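Local coordinates for phosphopantetheine attachment site family protein (Acinetobacter baumannii, PDB 4HKG) that probably carries aminoacyl or peptidyl intermediates on a phosphopantetheine arm as a free-standing peptidyl carrier protein of an uncharacterized secondary metabolic pathway, at residues R15-K20 with L46-D51. Numbering follows the deposited sequence.
Sequences RTLVAK and LSVSGD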
# COMPACT_ATOMS: atom_id res chain seq x y z
N ARG A 15 -0.52 5.29 0.30
CA ARG A 15 -1.71 6.03 -0.11
C ARG A 15 -1.50 6.75 -1.43
O ARG A 15 -2.39 6.78 -2.29
CB ARG A 15 -2.11 7.01 1.00
CG ARG A 15 -3.45 7.70 0.82
CD ARG A 15 -3.68 8.64 2.01
NE ARG A 15 -5.07 9.06 2.17
CZ ARG A 15 -5.52 9.72 3.23
NH1 ARG A 15 -4.69 10.02 4.22
NH2 ARG A 15 -6.79 10.07 3.31
N THR A 16 -0.31 7.31 -1.61
CA THR A 16 0.04 7.98 -2.85
C THR A 16 0.05 6.99 -4.02
O THR A 16 -0.50 7.27 -5.09
CB THR A 16 1.41 8.68 -2.73
OG1 THR A 16 1.36 9.65 -1.68
CG2 THR A 16 1.79 9.35 -4.04
N LEU A 17 0.68 5.84 -3.81
CA LEU A 17 0.71 4.82 -4.85
C LEU A 17 -0.69 4.34 -5.22
O LEU A 17 -1.02 4.22 -6.42
CB LEU A 17 1.55 3.61 -4.41
CG LEU A 17 3.04 3.83 -4.20
CD1 LEU A 17 3.66 2.58 -3.61
CD2 LEU A 17 3.72 4.19 -5.51
N VAL A 18 -1.51 4.05 -4.22
CA VAL A 18 -2.85 3.56 -4.46
C VAL A 18 -3.69 4.60 -5.19
O VAL A 18 -4.37 4.29 -6.17
CB VAL A 18 -3.50 3.11 -3.13
CG1 VAL A 18 -4.99 2.87 -3.30
CG2 VAL A 18 -2.80 1.87 -2.58
N ALA A 19 -3.64 5.85 -4.73
CA ALA A 19 -4.42 6.92 -5.35
C ALA A 19 -4.02 7.13 -6.81
O ALA A 19 -4.88 7.33 -7.67
CB ALA A 19 -4.26 8.21 -4.55
N LYS A 20 -2.72 7.09 -7.09
CA LYS A 20 -2.25 7.25 -8.46
C LYS A 20 -2.76 6.13 -9.36
O LYS A 20 -3.17 6.38 -10.50
CB LYS A 20 -0.72 7.33 -8.49
CG LYS A 20 -0.14 8.66 -8.00
CD LYS A 20 0.01 9.69 -9.12
CE LYS A 20 0.62 10.99 -8.60
NZ LYS A 20 1.15 11.82 -9.73
N LEU A 46 -0.43 -5.72 -8.03
CA LEU A 46 0.88 -5.99 -8.60
C LEU A 46 1.69 -4.70 -8.82
O LEU A 46 2.90 -4.64 -8.53
CB LEU A 46 0.72 -6.77 -9.90
CG LEU A 46 2.00 -7.02 -10.70
CD1 LEU A 46 3.00 -7.81 -9.87
CD2 LEU A 46 1.69 -7.73 -12.01
N SER A 47 1.03 -3.66 -9.32
CA SER A 47 1.68 -2.36 -9.50
C SER A 47 2.20 -1.80 -8.18
O SER A 47 3.36 -1.39 -8.07
CB SER A 47 0.70 -1.36 -10.13
OG SER A 47 1.23 -0.04 -10.11
N VAL A 48 1.33 -1.77 -7.17
CA VAL A 48 1.68 -1.20 -5.88
C VAL A 48 2.79 -1.99 -5.18
O VAL A 48 3.76 -1.41 -4.70
CB VAL A 48 0.43 -1.08 -4.97
CG1 VAL A 48 0.82 -0.67 -3.55
CG2 VAL A 48 -0.56 -0.08 -5.57
N SER A 49 2.65 -3.31 -5.12
CA SER A 49 3.67 -4.11 -4.48
C SER A 49 5.01 -4.02 -5.21
O SER A 49 6.06 -3.93 -4.57
CB SER A 49 3.20 -5.56 -4.31
OG SER A 49 2.91 -6.19 -5.55
N GLY A 50 4.97 -4.03 -6.54
CA GLY A 50 6.18 -3.91 -7.33
C GLY A 50 6.88 -2.57 -7.12
O GLY A 50 8.11 -2.50 -7.03
N ASP A 51 6.09 -1.51 -7.05
CA ASP A 51 6.64 -0.19 -6.78
C ASP A 51 7.25 -0.13 -5.38
O ASP A 51 8.33 0.45 -5.19
CB ASP A 51 5.57 0.90 -6.96
CG ASP A 51 5.29 1.22 -8.42
OD1 ASP A 51 6.01 0.71 -9.31
OD2 ASP A 51 4.36 2.01 -8.70
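L17 and V48 mark the closest backbone approach, their CA atoms 6.2 Å apart, where segments 15-20 and 46-51 run roughly antiparallel with 146° between their directions and axes that come within 9.8 Å. L17 points at the partner helix and its two methyls divide the work. L17 CD1 lies 4.1 Å from the backbone O of V48 and 4.3 Å from V48 CG1. L17 CD2 reaches D51, one turn further along helix 42-56, 4.0 Å from D51 CB and 3.9 Å from D51 OD2. L17 and D51 both carry CG beside the backbone N and anti to the carbonyl carbon (chi1 -66° for L17), and their side chains meet at a slant. D51 brings its CB and one carboxylate oxygen, OD2, to the margin of the contact. Deeper in, the two valines meet methyl to methyl, V18 CG2 to V48 CG2 at 4.2 Å, both residues buried. This joins helix 7-22 to helix 42-56 in the small helical bundle of the carrier-protein fold, whose second long helix, as in relatives, probably begins at the phosphopantetheine attachment site. No hydrogen bond links the two segments, which bury 190 Å² between them; the contacts are van der Waals ones. Outside the pair, V18 also touches Y38 in the loop before helix 42-56. A19 touches P26, and S49, whose side chain sets off away from segment 15-20, touches P62. The hydroxyl of buried S49 bonds to A45 O, one turn earlier in the same helix.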